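Local coordinates for aromatic-amino-acid transaminase TyrB (Burkholderia cenocepacia K56-2Valvano, PDB 4WD2), which probably catalyses the pyridoxal-phosphate-dependent transfer of amino groups between aromatic amino acids and 2-oxo acids, at residues I43-A47 with M322-I326. Residues are numbered along the deposited sequence; the frame is centred on the assembly and turned at random.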
ATOM      1  N   ILE A  43     -12.916   8.614 -14.466  1.00 13.52           N
ATOM      2  CA  ILE A  43     -12.981   9.273 -13.166  1.00 13.74           C
ATOM      3  C   ILE A  43     -14.046  10.368 -13.240  1.00 13.23           C
ATOM      4  O   ILE A  43     -14.477  10.723 -14.329  1.00 13.81           O
ATOM      5  CB  ILE A  43     -11.626   9.890 -12.753  1.00 15.32           C
ATOM      6  CG1 ILE A  43     -11.207  10.988 -13.724  1.00 14.21           C
ATOM      7  CG2 ILE A  43     -10.532   8.829 -12.665  1.00 17.55           C
ATOM      8  CD1 ILE A  43      -9.878  11.622 -13.354  1.00 14.79           C
ATOM      9  N   TYR A  44     -14.471  10.902 -12.097  1.00 12.20           N
ATOM     10  CA  TYR A  44     -15.487  11.953 -12.111  1.00 12.12           C
ATOM     11  C   TYR A  44     -14.900  13.331 -12.428  1.00 12.05           C
ATOM     12  O   TYR A  44     -13.918  13.755 -11.821  1.00 10.95           O
ATOM     13  CB  TYR A  44     -16.243  12.019 -10.777  1.00 11.39           C
ATOM     14  CG  TYR A  44     -17.324  13.089 -10.775  1.00 12.97           C
ATOM     15  CD1 TYR A  44     -18.597  12.823 -11.265  1.00 13.54           C
ATOM     16  CD2 TYR A  44     -17.063  14.370 -10.302  1.00 12.81           C
ATOM     17  CE1 TYR A  44     -19.582  13.803 -11.273  1.00 13.03           C
ATOM     18  CE2 TYR A  44     -18.039  15.357 -10.313  1.00 11.84           C
ATOM     19  CZ  TYR A  44     -19.289  15.068 -10.797  1.00 11.88           C
ATOM     20  OH  TYR A  44     -20.248  16.049 -10.802  1.00 11.31           O
ATOM     21  N   PHE A  45     -15.512  14.012 -13.393  1.00 12.94           N
ATOM     22  CA  PHE A  45     -15.236  15.420 -13.669  1.00 13.11           C
ATOM     23  C   PHE A  45     -16.495  16.221 -13.345  1.00 13.48           C
ATOM     24  O   PHE A  45     -17.596  15.692 -13.428  1.00 12.39           O
ATOM     25  CB  PHE A  45     -14.816  15.627 -15.127  1.00 12.69           C
ATOM     26  CG  PHE A  45     -13.618  14.822 -15.526  1.00 12.20           C
ATOM     27  CD1 PHE A  45     -13.754  13.509 -15.944  1.00 12.36           C
ATOM     28  CD2 PHE A  45     -12.350  15.373 -15.470  1.00 13.48           C
ATOM     29  CE1 PHE A  45     -12.644  12.760 -16.306  1.00 13.86           C
ATOM     30  CE2 PHE A  45     -11.231  14.634 -15.829  1.00 14.80           C
ATOM     31  CZ  PHE A  45     -11.375  13.326 -16.247  1.00 14.79           C
ATOM     32  N   ASP A  46     -16.344  17.485 -12.966  1.00 16.12           N
ATOM     33  CA  ASP A  46     -17.512  18.283 -12.611  1.00 18.46           C
ATOM     34  C   ASP A  46     -18.100  18.992 -13.829  1.00 20.11           C
ATOM     35  O   ASP A  46     -17.764  18.670 -14.969  1.00 21.35           O
ATOM     36  CB  ASP A  46     -17.173  19.300 -11.505  1.00 19.46           C
ATOM     37  CG  ASP A  46     -16.034  20.254 -11.879  1.00 20.11           C
ATOM     38  OD1 ASP A  46     -15.740  20.449 -13.079  1.00 19.74           O
ATOM     39  OD2 ASP A  46     -15.437  20.834 -10.945  1.00 19.88           O
ATOM     40  N   ALA A  47     -18.977  19.958 -13.577  1.00 19.70           N
ATOM     41  CA  ALA A  47     -19.665  20.676 -14.648  1.00 20.69           C
ATOM     42  C   ALA A  47     -18.695  21.424 -15.553  1.00 21.12           C
ATOM     43  O   ALA A  47     -19.011  21.708 -16.705  1.00 21.39           O
ATOM     44  CB  ALA A  47     -20.685  21.646 -14.066  1.00 20.91           C
ATOM     45  N   MET A 322     -23.280  15.457  -7.363  1.00 10.77           N
ATOM     46  CA  MET A 322     -22.494  14.734  -8.368  1.00 11.00           C
ATOM     47  C   MET A 322     -23.323  13.620  -8.993  1.00 11.16           C
ATOM     48  O   MET A 322     -23.342  13.455 -10.213  1.00 12.02           O
ATOM     49  CB  MET A 322     -21.218  14.151  -7.753  1.00 10.13           C
ATOM     50  CG  MET A 322     -20.192  15.194  -7.361  1.00 11.23           C
ATOM     51  SD  MET A 322     -18.991  14.577  -6.171  1.00 16.19           S
ATOM     52  CE  MET A 322     -18.245  13.235  -7.061  1.00 15.55           C
ATOM     53  N   CYS A 323     -23.998  12.861  -8.142  1.00  9.18           N
ATOM     54  CA  CYS A 323     -24.893  11.804  -8.588  1.00 10.92           C
ATOM     55  C   CYS A 323     -25.957  12.347  -9.547  1.00 10.94           C
ATOM     56  O   CYS A 323     -26.212  11.758 -10.594  1.00 10.96           O
ATOM     57  CB  CYS A 323     -25.552  11.131  -7.379  1.00  9.24           C
ATOM     58  SG  CYS A 323     -26.470   9.621  -7.743  1.00 13.21           S
ATOM     59  N   ARG A 324     -26.564  13.478  -9.194  1.00 10.87           N
ATOM     60  CA  ARG A 324     -27.609  14.066 -10.027  1.00 11.63           C
ATOM     61  C   ARG A 324     -27.066  14.654 -11.330  1.00 10.20           C
ATOM     62  O   ARG A 324     -27.753  14.634 -12.345  1.00 11.12           O
ATOM     63  CB  ARG A 324     -28.379  15.140  -9.246  1.00 13.52           C
ATOM     64  CG  ARG A 324     -29.339  14.579  -8.199  1.00 13.83           C
ATOM     65  CD  ARG A 324     -30.289  15.649  -7.673  1.00 16.40           C
ATOM     66  NE  ARG A 324     -29.576  16.788  -7.104  1.00 17.71           N
ATOM     67  CZ  ARG A 324     -29.170  16.859  -5.839  1.00 18.90           C
ATOM     68  NH1 ARG A 324     -29.412  15.849  -5.010  1.00 19.84           N
ATOM     69  NH2 ARG A 324     -28.523  17.931  -5.404  1.00 18.18           N
ATOM     70  N   ARG A 325     -25.840  15.175 -11.306  1.00 11.03           N
ATOM     71  CA  ARG A 325     -25.236  15.732 -12.519  1.00 10.35           C
ATOM     72  C   ARG A 325     -25.029  14.646 -13.572  1.00  8.83           C
ATOM     73  O   ARG A 325     -25.308  14.862 -14.745  1.00 10.01           O
ATOM     74  CB  ARG A 325     -23.903  16.428 -12.218  1.00 10.69           C
ATOM     75  CG  ARG A 325     -23.495  17.441 -13.305  1.00 10.64           C
ATOM     76  CD  ARG A 325     -22.036  17.886 -13.191  1.00 11.44           C
ATOM     77  NE  ARG A 325     -21.114  16.824 -13.577  1.00 12.45           N
ATOM     78  CZ  ARG A 325     -20.799  16.523 -14.833  1.00 11.41           C
ATOM     79  NH1 ARG A 325     -19.949  15.534 -15.080  1.00  9.44           N
ATOM     80  NH2 ARG A 325     -21.335  17.210 -15.841  1.00 11.14           N
ATOM     81  N   ILE A 326     -24.545  13.479 -13.154  1.00  8.88           N
ATOM     82  CA  ILE A 326     -24.413  12.344 -14.067  1.00  8.56           C
ATOM     83  C   ILE A 326     -25.782  11.963 -14.650  1.00 10.22           C
ATOM     84  O   ILE A 326     -25.906  11.738 -15.857  1.00 10.92           O
ATOM     85  CB  ILE A 326     -23.779  11.113 -13.366  1.00 13.72           C
ATOM     86  CG1 ILE A 326     -22.324  11.406 -12.982  1.00 13.86           C
ATOM     87  CG2 ILE A 326     -23.834   9.883 -14.271  1.00 12.93           C
ATOM     88  CD1 ILE A 326     -21.649  10.282 -12.232  1.00 15.08           C
TER
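In this fold-type I aminotransferase, the loop between strand 37-38 and helix 55-65 packs on the long helix 309-338 through Tyr44, which meets Met322, Arg325 and Ile326. Tyr44 points at the helix, and with CG anti to the backbone N (chi1 -179°) its ring lies against Met322. Met322 covers one ring face. Its chain bends at chi3 and lays CE over the ring, 3.8 Å from the Tyr44 centroid, as a CH-pi contact. SD stands above the same ring at a greater distance, a Met-aromatic contact. Nearer the hydroxyl, Met322 CG lies 3.6 Å from Tyr44 CZ. Ile326 comes to the ring edge instead, with CG1 4.0 Å from Tyr44 CE1. The buried phenol is packed mainly by apolar side chains and has a polar partner at its hydroxyl. That partner is Arg325, whose NE donates to Tyr44 OH over 3.0 Å, with the oxygen almost in the guanidinium plane. The ring and guanidinium planes are 68° apart. Arg325 NH1 also makes a weak, bent bond to Phe45 O (2.9 Å, 119°), while NH2 bonds to Leu388 O, outside both segments. Together these bonds probably limit rotation of the guanidinium. Asp46 turns its carboxylate elsewhere, with OD1 accepting from Glu48 N and Arg50 N. Its carbonyl oxygen instead sits over the centre of one guanidinium face, Asp46 O lying 3.7 Å from Arg325 CZ.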